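Local coordinates for NOL1/NOP2/sun family protein (Enterococcus faecium, PDB 3M4X) that probably methylates ribosomal RNA, using a Rossmann-like methyltransferase domain alongside a PUA-like RNA-binding domain, at residues S186-G189 and M190-K193; Q210-Q213 and Q214-L217; T234-A238 and P239-E243; S268-S271 and E272-S275. All blocks are in the same frame, centred on the assembly; numbering follows the deposited sequence.

All four contacts are local and lie in the methyltransferase part of the chain. Interactions 1 and 3 are buried loops that touch: Ser186 of the first probably hydrogen-bonds to Thr236 and Glu241 of the second. Interaction 2, partly buried, is one stretch of helix 205-222, tied to interaction 3 through Gln210 NE2 and Glu240 O. Interaction 4 lies at the surface and reaches interaction 3 through Glu243 and Arg270 N. Their chemistry differs accordingly. Alpha-helical bonds run through interaction 2; turns closed by bonds from residue i+3 to residue i shape the others; waters bridge interaction 1, a buried carboxylate lies in interaction 3, and an arginine chain laid over a tryptophan face dominates interaction 4.

Interaction 1: residues S186-G189 and M190-K193; sequences SGEG and MFRK
One face of the Phe191 ring is covered by the backbone of Glu188, whose CA stands 3.8 Å from the ring centroid and 15° off the ring normal, a CH-pi contact. Glu188 O lies over the ring too, 3.6 Å from Phe191 CG, while Gly187 O approaches Phe191 CD1 obliquely at 3.4 Å. Phe12 and Trp201 add edge-to-face contacts from outside the loop. The Glu188 side chain runs beside the ring in the same direction, CG against Phe191 CZ, with the carboxylate plane turned 46° from the ring. With CG anti to its carbonyl carbon (chi1 -52°) and the chain extended beyond, Glu188 delivers its carboxylate to Trp201 NE1 and Phe237 N, which bind OE2 and OE1 respectively. Gly187 O accepts Met190 N at 3.1 Å; with the backbone angles of Glu188 and Gly189, this defines a type I turn. Beyond it, two waters occupy the place of direct helical bonds: one takes Arg192 N and donates to Glu188 O at 2.7 Å, the other takes Lys193 N and donates to Gly189 O at 2.8 Å. The arrangement is a tight turn running into a hydrated, helix-like turn ahead of helix 195-200; it starts in a Ser-Gly-x-Gly run directly after a Pro-Cys pair, consistent with motif IV of RNA cytosine-5 methyltransferases.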
loop_
_atom_site.group_PDB
_atom_site.type_symbol
_atom_site.label_atom_id
_atom_site.label_comp_id
_atom_site.label_asym_id
_atom_site.label_seq_id
_atom_site.Cartn_x
_atom_site.Cartn_y
_atom_site.Cartn_z
ATOM N N SER A 186 3.659 12.355 15.925
ATOM C CA SER A 186 2.749 12.920 16.935
ATOM C C SER A 186 1.295 13.057 16.475
ATOM O O SER A 186 0.384 13.160 17.303
ATOM C CB SER A 186 3.283 14.241 17.519
ATOM O OG SER A 186 3.714 15.141 16.512
ATOM N N GLY A 187 1.078 13.052 15.164
ATOM C CA GLY A 187 -0.271 12.974 14.622
ATOM C C GLY A 187 -1.091 14.251 14.696
ATOM O O GLY A 187 -2.303 14.212 14.906
ATOM N N GLU A 188 -0.434 15.390 14.516
ATOM C CA GLU A 188 -1.130 16.663 14.544
ATOM C C GLU A 188 -1.885 16.881 13.245
ATOM O O GLU A 188 -2.762 17.739 13.163
ATOM C CB GLU A 188 -0.151 17.801 14.811
ATOM C CG GLU A 188 0.707 17.562 16.029
ATOM C CD GLU A 188 1.902 18.492 16.079
ATOM O OE1 GLU A 188 2.116 19.229 15.093
ATOM O OE2 GLU A 188 2.620 18.493 17.102
ATOM N N GLY A 189 -1.545 16.082 12.239
ATOM C CA GLY A 189 -2.245 16.096 10.967
ATOM C C GLY A 189 -3.475 15.223 11.025
ATOM O O GLY A 189 -4.259 15.175 10.073
HETATM N N MSE A 190 -3.657 14.536 12.151
HETATM C CA MSE A 190 -4.821 13.672 12.346
HETATM C C MSE A 190 -5.859 14.297 13.294
HETATM O O MSE A 190 -6.875 13.670 13.609
HETATM C CB MSE A 190 -4.396 12.298 12.880
HETATM C CG MSE A 190 -3.548 11.455 11.921
HETATM SE SE MSE A 190 -4.452 11.039 10.217
HETATM C CE MSE A 190 -3.519 12.318 9.060
ATOM N N PHE A 191 -5.607 15.525 13.740
ATOM C CA PHE A 191 -6.523 16.214 14.662
ATOM C C PHE A 191 -7.980 16.322 14.159
ATOM O O PHE A 191 -8.921 16.001 14.894
ATOM C CB PHE A 191 -5.990 17.603 15.019
ATOM C CG PHE A 191 -4.904 17.594 16.054
ATOM C CD1 PHE A 191 -4.390 16.402 16.539
ATOM C CD2 PHE A 191 -4.387 18.785 16.536
ATOM C CE1 PHE A 191 -3.380 16.393 17.494
ATOM C CE2 PHE A 191 -3.382 18.783 17.489
ATOM C CZ PHE A 191 -2.878 17.584 17.967
ATOM N N ARG A 192 -8.160 16.798 12.926
ATOM C CA ARG A 192 -9.486 16.903 12.325
ATOM C C ARG A 192 -10.145 15.536 12.183
ATOM O O ARG A 192 -11.326 15.369 12.481
ATOM C CB ARG A 192 -9.406 17.544 10.937
ATOM C CG ARG A 192 -9.171 19.044 10.920
ATOM C CD ARG A 192 -9.862 19.704 9.717
ATOM N NE ARG A 192 -9.267 19.356 8.421
ATOM C CZ ARG A 192 -8.961 20.255 7.487
ATOM N NH1 ARG A 192 -9.191 21.552 7.711
ATOM N NH2 ARG A 192 -8.422 19.872 6.333
ATOM N N LYS A 193 -9.367 14.562 11.723
ATOM C CA LYS A 193 -9.886 13.241 11.368
ATOM C C LYS A 193 -10.133 12.359 12.591
ATOM O O LYS A 193 -11.193 11.752 12.719
ATOM C CB LYS A 193 -8.933 12.542 10.389
ATOM C CG LYS A 193 -9.598 11.518 9.479
ATOM C CD LYS A 193 -8.579 10.817 8.568
ATOM C CE LYS A 193 -9.270 9.956 7.509
ATOM N NZ LYS A 193 -8.316 9.070 6.787
HETATM O O HOH W 1 -5.175 17.564 11.898
HETATM O O HOH W 2 -7.107 15.144 10.112
#

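Interaction 2: residues Q210-Q213 and Q214-L217; sequences QKRQ and QEIL
A regular alpha-helical stretch of helix 205-222 joins Gln210-Gln213 to Gln214-Leu217, and four consecutive backbone bonds from residue i+4 to residue i establish it. Gln214 N reaches Gln210 O, Glu215 N reaches Lys211 O, Ile216 N reaches Arg212 O, and Leu217 N reaches Gln213 O, the last at 2.9 Å. The side chains of the later turn fold back over these same carbonyls. Gln214 has CG anti to its own carbonyl carbon (chi1 -70°), which lays CG 3.4 Å from Gln210 O before the extended chain continues past Lys211 CA. Ile216 CG1 and Leu217 CG each come alongside the oxygen that their own amide uses, so apolar carbon flanks both acceptors. Glu215 behaves differently. Its chain bends at chi2 (148°) and brings OE2 to 3.1 Å from Lys211 O; both atoms are acceptors, so this proximity is no bond and is probably electrostatically unfavourable. Arg212, poorly ordered, is modelled with NE 5.6 Å from Glu215 OE1, so no salt bridge is made. Lys211, Arg212 and Glu215 mark the exposed side of the helix. On its inner side Gln213 and Leu217 pack on Tyr232 of strand 228-234 and Ile245 of helix 243-252, Gln214 meets Ile245 and Trp248 of the same helix, and Gln210 NE2 binds Glu240 O in the intervening loop.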
loop_
_atom_site.group_PDB
_atom_site.type_symbol
_atom_site.label_atom_id
_atom_site.label_comp_id
_atom_site.label_asym_id
_atom_site.label_seq_id
_atom_site.Cartn_x
_atom_site.Cartn_y
_atom_site.Cartn_z
ATOM N N GLN A 210 10.411 12.070 17.754
ATOM C CA GLN A 210 11.688 12.337 17.100
ATOM C C GLN A 210 12.705 11.229 17.351
ATOM O O GLN A 210 13.320 10.728 16.418
ATOM C CB GLN A 210 12.269 13.676 17.557
ATOM C CG GLN A 210 13.547 14.056 16.840
ATOM C CD GLN A 210 14.213 15.266 17.460
ATOM O OE1 GLN A 210 14.684 15.210 18.598
ATOM N NE2 GLN A 210 14.272 16.365 16.710
ATOM N N LYS A 211 12.871 10.837 18.608
ATOM C CA LYS A 211 13.830 9.780 18.951
ATOM C C LYS A 211 13.459 8.443 18.310
ATOM O O LYS A 211 14.331 7.689 17.878
ATOM C CB LYS A 211 13.952 9.610 20.474
ATOM C CG LYS A 211 14.298 10.883 21.210
ATOM C CD LYS A 211 14.345 10.668 22.733
ATOM C CE LYS A 211 15.275 11.675 23.403
ATOM N NZ LYS A 211 15.367 11.460 24.877
ATOM N N ARG A 212 12.170 8.134 18.264
ATOM C CA ARG A 212 11.744 6.883 17.662
ATOM C C ARG A 212 11.976 6.936 16.155
ATOM O O ARG A 212 12.373 5.943 15.531
ATOM C CB ARG A 212 10.282 6.581 17.989
ATOM C CG ARG A 212 9.987 5.090 18.151
ATOM C CD ARG A 212 8.529 4.830 18.536
ATOM N NE ARG A 212 8.282 3.422 18.856
ATOM C CZ ARG A 212 7.214 2.731 18.458
ATOM N NH1 ARG A 212 6.277 3.311 17.716
ATOM N NH2 ARG A 212 7.080 1.454 18.801
ATOM N N GLN A 213 11.755 8.107 15.574
ATOM C CA GLN A 213 11.975 8.282 14.147
ATOM C C GLN A 213 13.428 7.975 13.799
ATOM O O GLN A 213 13.715 7.302 12.807
ATOM C CB GLN A 213 11.564 9.694 13.704
ATOM C CG GLN A 213 10.075 9.793 13.389
ATOM C CD GLN A 213 9.417 11.040 13.944
ATOM O OE1 GLN A 213 8.217 11.049 14.226
ATOM N NE2 GLN A 213 10.194 12.095 14.107
ATOM N N GLN A 214 14.336 8.455 14.642
ATOM C CA GLN A 214 15.759 8.261 14.433
ATOM C C GLN A 214 16.129 6.793 14.496
ATOM O O GLN A 214 16.948 6.321 13.723
ATOM C CB GLN A 214 16.548 9.059 15.471
ATOM C CG GLN A 214 16.471 10.561 15.254
ATOM C CD GLN A 214 17.138 11.360 16.369
ATOM O OE1 GLN A 214 17.489 12.524 16.185
ATOM N NE2 GLN A 214 17.308 10.738 17.524
ATOM N N GLU A 215 15.517 6.066 15.418
ATOM C CA GLU A 215 15.774 4.636 15.545
ATOM C C GLU A 215 15.300 3.846 14.320
ATOM O O GLU A 215 16.000 2.952 13.832
ATOM C CB GLU A 215 15.119 4.092 16.818
ATOM C CG GLU A 215 15.777 4.594 18.098
ATOM C CD GLU A 215 14.803 4.747 19.251
ATOM O OE1 GLU A 215 13.810 3.990 19.299
ATOM O OE2 GLU A 215 15.038 5.626 20.112
ATOM N N ILE A 216 14.105 4.172 13.838
ATOM C CA ILE A 216 13.550 3.510 12.683
ATOM C C ILE A 216 14.446 3.772 11.478
ATOM O O ILE A 216 14.807 2.842 10.749
ATOM C CB ILE A 216 12.099 3.970 12.417
ATOM C CG1 ILE A 216 11.197 3.547 13.575
ATOM C CG2 ILE A 216 11.561 3.378 11.109
ATOM C CD1 ILE A 216 9.784 4.052 13.470
ATOM N N LEU A 217 14.839 5.032 11.305
ATOM C CA LEU A 217 15.663 5.465 10.176
ATOM C C LEU A 217 17.082 4.931 10.182
ATOM O O LEU A 217 17.701 4.802 9.126
ATOM C CB LEU A 217 15.727 6.993 10.120
ATOM C CG LEU A 217 14.488 7.716 9.610
ATOM C CD1 LEU A 217 14.650 9.196 9.885
ATOM C CD2 LEU A 217 14.312 7.439 8.106
#

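Interaction 3: residues T234-A238 and P239-E243; sequences TCTFA and PEENE
Two torsions bring Thr236 and Glu241 together. Thr236 has OG1 anti to its backbone N (chi1 -163°), leaving CG2 in the crowded position between N and the carbonyl carbon, aimed at Glu241; Glu241 has CG anti to its carbonyl carbon (chi1 -61°) and extends from there. The side chains cross at about a right angle, with the methyl CG2 of Thr236 3.6 Å from Glu241 CD. Glu241 OE1 also lies 3.5 Å from Ala238 CB, so two methyl groups line this buried carboxylate. Its polar end is served from another loop: Ser186 OG probably hydrogen-bonds to both Glu241 OE1 and Thr236 OG1, though the very short Glu241 approach is of doubtful geometry. Glu240 bends at chi2 and lays OE1 3.4 Å from Ala238 CB, while the same oxygen forms a salt bridge with Lys15. In the backbone, Glu241 N donates to Ala238 O at 3.1 Å, and Asn242 N donates to Pro239 O at 3.0 Å. These successive bonds to the third residue back wind 238-242 into overlapping turns. Asn242 occupies the N-cap position of helix 243-252 without a side-chain capping bond, and the crowding of its amide against Thr234 makes that amide's placement doubtful. The contact is the strand-to-helix connection after strand 228-234, and its Thr-Cys-Thr start is consistent with motif VI, the Thr-Cys motif of RNA cytosine-5 methyltransferases.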
loop_
_atom_site.group_PDB
_atom_site.type_symbol
_atom_site.label_atom_id
_atom_site.label_comp_id
_atom_site.label_asym_id
_atom_site.label_seq_id
_atom_site.Cartn_x
_atom_site.Cartn_y
_atom_site.Cartn_z
ATOM N N THR A 234 5.527 11.996 7.327
ATOM C CA THR A 234 4.950 12.129 8.635
ATOM C C THR A 234 3.584 12.796 8.480
ATOM O O THR A 234 3.360 13.529 7.520
ATOM C CB THR A 234 5.930 12.957 9.493
ATOM O OG1 THR A 234 6.426 12.155 10.575
ATOM C CG2 THR A 234 5.291 14.221 9.985
ATOM N N CYS A 235 2.656 12.516 9.388
ATOM C CA CYS A 235 1.376 13.216 9.367
ATOM C C CYS A 235 1.283 14.181 10.547
ATOM O O CYS A 235 0.281 14.250 11.244
ATOM C CB CYS A 235 0.191 12.239 9.335
ATOM S SG CYS A 235 0.088 11.115 10.741
ATOM N N THR A 236 2.358 14.923 10.771
ATOM C CA THR A 236 2.402 15.876 11.858
ATOM C C THR A 236 3.090 17.122 11.352
ATOM O O THR A 236 3.764 17.086 10.320
ATOM C CB THR A 236 3.150 15.324 13.085
ATOM O OG1 THR A 236 2.818 16.113 14.233
ATOM C CG2 THR A 236 4.682 15.340 12.866
ATOM N N PHE A 237 2.919 18.217 12.081
ATOM C CA PHE A 237 3.460 19.510 11.673
ATOM C C PHE A 237 4.776 19.843 12.374
ATOM O O PHE A 237 5.511 20.734 11.940
ATOM C CB PHE A 237 2.439 20.634 11.950
ATOM C CG PHE A 237 1.119 20.441 11.259
ATOM C CD1 PHE A 237 -0.023 20.119 11.984
ATOM C CD2 PHE A 237 1.019 20.570 9.883
ATOM C CE1 PHE A 237 -1.245 19.938 11.347
ATOM C CE2 PHE A 237 -0.195 20.379 9.234
ATOM C CZ PHE A 237 -1.332 20.067 9.970
ATOM N N ALA A 238 5.077 19.135 13.457
ATOM C CA ALA A 238 6.218 19.507 14.298
ATOM C C ALA A 238 7.548 19.522 13.556
ATOM O O ALA A 238 7.894 18.558 12.869
ATOM C CB ALA A 238 6.300 18.610 15.529
ATOM N N PRO A 239 8.292 20.634 13.683
ATOM C CA PRO A 239 9.673 20.688 13.192
ATOM C C PRO A 239 10.477 19.533 13.757
ATOM O O PRO A 239 11.283 18.956 13.036
ATOM C CB PRO A 239 10.200 22.011 13.767
ATOM C CG PRO A 239 8.941 22.880 13.861
ATOM C CD PRO A 239 7.841 21.927 14.242
ATOM N N GLU A 240 10.260 19.200 15.029
ATOM C CA GLU A 240 11.066 18.169 15.681
ATOM C C GLU A 240 11.015 16.841 14.921
ATOM O O GLU A 240 11.968 16.079 14.949
ATOM C CB GLU A 240 10.658 17.977 17.146
ATOM C CG GLU A 240 10.938 19.190 18.054
ATOM C CD GLU A 240 9.868 20.277 17.932
ATOM O OE1 GLU A 240 8.898 20.098 17.164
ATOM O OE2 GLU A 240 9.994 21.316 18.607
ATOM N N GLU A 241 9.911 16.590 14.220
ATOM C CA GLU A 241 9.720 15.332 13.495
ATOM C C GLU A 241 9.918 15.436 11.987
ATOM O O GLU A 241 9.933 14.429 11.290
ATOM C CB GLU A 241 8.338 14.760 13.790
ATOM C CG GLU A 241 8.143 14.448 15.248
ATOM C CD GLU A 241 6.707 14.239 15.591
ATOM O OE1 GLU A 241 6.077 15.187 16.116
ATOM O OE2 GLU A 241 6.202 13.129 15.324
ATOM N N ASN A 242 10.075 16.658 11.496
ATOM C CA ASN A 242 10.193 16.910 10.074
ATOM C C ASN A 242 11.565 17.478 9.702
ATOM O O ASN A 242 12.502 16.721 9.443
ATOM C CB ASN A 242 9.074 17.850 9.616
ATOM C CG ASN A 242 7.674 17.283 9.886
ATOM O OD1 ASN A 242 6.683 18.019 9.893
ATOM N ND2 ASN A 242 7.593 15.978 10.113
ATOM N N GLU A 243 11.688 18.801 9.660
ATOM C CA GLU A 243 12.963 19.419 9.273
ATOM C C GLU A 243 14.138 18.992 10.157
ATOM O O GLU A 243 15.274 18.937 9.691
ATOM C CB GLU A 243 12.888 20.954 9.275
ATOM C CG GLU A 243 12.028 21.573 8.189
ATOM C CD GLU A 243 10.556 21.683 8.586
ATOM O OE1 GLU A 243 10.192 21.158 9.658
ATOM O OE2 GLU A 243 9.765 22.287 7.820
#

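Interaction 4: residues S268-S271 and E272-S275; sequences SGRS and EWGS
Arg270 and Trp273 lie side by side and point the same way, the guanidinium and indole planes only 6° apart. Arg270 is laid flat over one face of the indole: CD stands 3.4 Å from the centroid of the six-membered ring and 11° off its normal, a CH-pi contact. Farther along, Arg270 NE is 3.5 Å from Trp273 CH2, and that same carbon lies over a face of the guanidinium, where Arg270 CZ is 3.9 Å from Trp273 CH2. An extended arginine chain from CG to NE keeps this overlap continuous. Glu272 also folds back on Arg270, its CG between the backbone N and the carbonyl carbon (chi1 68°) and its chain bent next, so that Glu272 OE2 is 3.7 Å from Arg270 CB. The charges stay apart, however: Glu272 OE2 and Arg270 NH1 are separated by 4.5 Å, beyond a salt bridge. In the backbone, Trp273 N donates to Arg270 O at 2.8 Å and Gly274 N to Ser271 O at 3.0 Å, successive turns of 3-10 type that bring Arg270 and Trp273, three residues apart, alongside each other. The loop links strands 267-268 and 283-285. Arg270 pairs with Glu23 and gives its backbone N to Glu243 at the start of helix 243-252, while Trp273 packs on Pro239, Trp286 and Leu19 of helix 10-20.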
loop_
_atom_site.group_PDB
_atom_site.type_symbol
_atom_site.label_atom_id
_atom_site.label_comp_id
_atom_site.label_asym_id
_atom_site.label_seq_id
_atom_site.Cartn_x
_atom_site.Cartn_y
_atom_site.Cartn_z
ATOM N N SER A 268 6.445 24.188 1.467
ATOM C CA SER A 268 7.761 23.585 1.502
ATOM C C SER A 268 8.274 23.517 2.929
ATOM O O SER A 268 7.776 24.219 3.802
ATOM C CB SER A 268 8.708 24.413 0.646
ATOM O OG SER A 268 9.435 25.307 1.462
ATOM N N GLY A 269 9.256 22.659 3.182
ATOM C CA GLY A 269 9.926 22.665 4.469
ATOM C C GLY A 269 10.564 24.032 4.705
ATOM O O GLY A 269 10.867 24.757 3.757
ATOM N N ARG A 270 10.766 24.396 5.968
ATOM C CA ARG A 270 11.296 25.724 6.291
ATOM C C ARG A 270 12.726 25.638 6.791
ATOM O O ARG A 270 12.993 24.999 7.798
ATOM C CB ARG A 270 10.409 26.419 7.326
ATOM C CG ARG A 270 8.924 26.372 6.966
ATOM C CD ARG A 270 8.103 27.361 7.795
ATOM N NE ARG A 270 6.719 27.439 7.324
ATOM C CZ ARG A 270 5.864 28.408 7.643
ATOM N NH1 ARG A 270 6.244 29.406 8.441
ATOM N NH2 ARG A 270 4.624 28.382 7.157
ATOM N N SER A 271 13.650 26.271 6.080
ATOM C CA SER A 271 15.054 26.176 6.452
ATOM C C SER A 271 15.278 26.590 7.909
ATOM O O SER A 271 16.092 25.986 8.609
ATOM C CB SER A 271 15.917 27.015 5.515
ATOM O OG SER A 271 15.549 28.377 5.594
ATOM N N GLU A 272 14.543 27.600 8.377
ATOM C CA GLU A 272 14.730 28.073 9.749
ATOM C C GLU A 272 14.295 27.038 10.790
ATOM O O GLU A 272 14.620 27.161 11.964
ATOM C CB GLU A 272 14.036 29.424 9.991
ATOM C CG GLU A 272 12.498 29.393 9.953
ATOM C CD GLU A 272 11.931 29.598 8.555
ATOM O OE1 GLU A 272 12.681 29.417 7.568
ATOM O OE2 GLU A 272 10.731 29.945 8.440
ATOM N N TRP A 273 13.571 26.008 10.365
ATOM C CA TRP A 273 13.209 24.934 11.294
ATOM C C TRP A 273 14.206 23.769 11.303
ATOM O O TRP A 273 14.045 22.810 12.059
ATOM C CB TRP A 273 11.792 24.429 11.019
ATOM C CG TRP A 273 10.746 25.450 11.313
ATOM C CD1 TRP A 273 10.908 26.617 12.017
ATOM C CD2 TRP A 273 9.369 25.400 10.931
ATOM N NE1 TRP A 273 9.719 27.293 12.088
ATOM C CE2 TRP A 273 8.754 26.575 11.427
ATOM C CE3 TRP A 273 8.593 24.486 10.210
ATOM C CZ2 TRP A 273 7.399 26.857 11.230
ATOM C CZ3 TRP A 273 7.242 24.767 10.017
ATOM C CH2 TRP A 273 6.662 25.945 10.526
ATOM N N GLY A 274 15.241 23.855 10.475
ATOM C CA GLY A 274 16.252 22.806 10.418
ATOM C C GLY A 274 17.646 23.345 10.662
ATOM O O GLY A 274 17.803 24.465 11.160
ATOM N N SER A 275 18.665 22.560 10.318
ATOM C CA SER A 275 20.041 23.024 10.454
ATOM C C SER A 275 20.933 22.675 9.273
ATOM O O SER A 275 22.149 22.706 9.401
ATOM C CB SER A 275 20.673 22.520 11.756
ATOM O OG SER A 275 20.722 21.111 11.814
#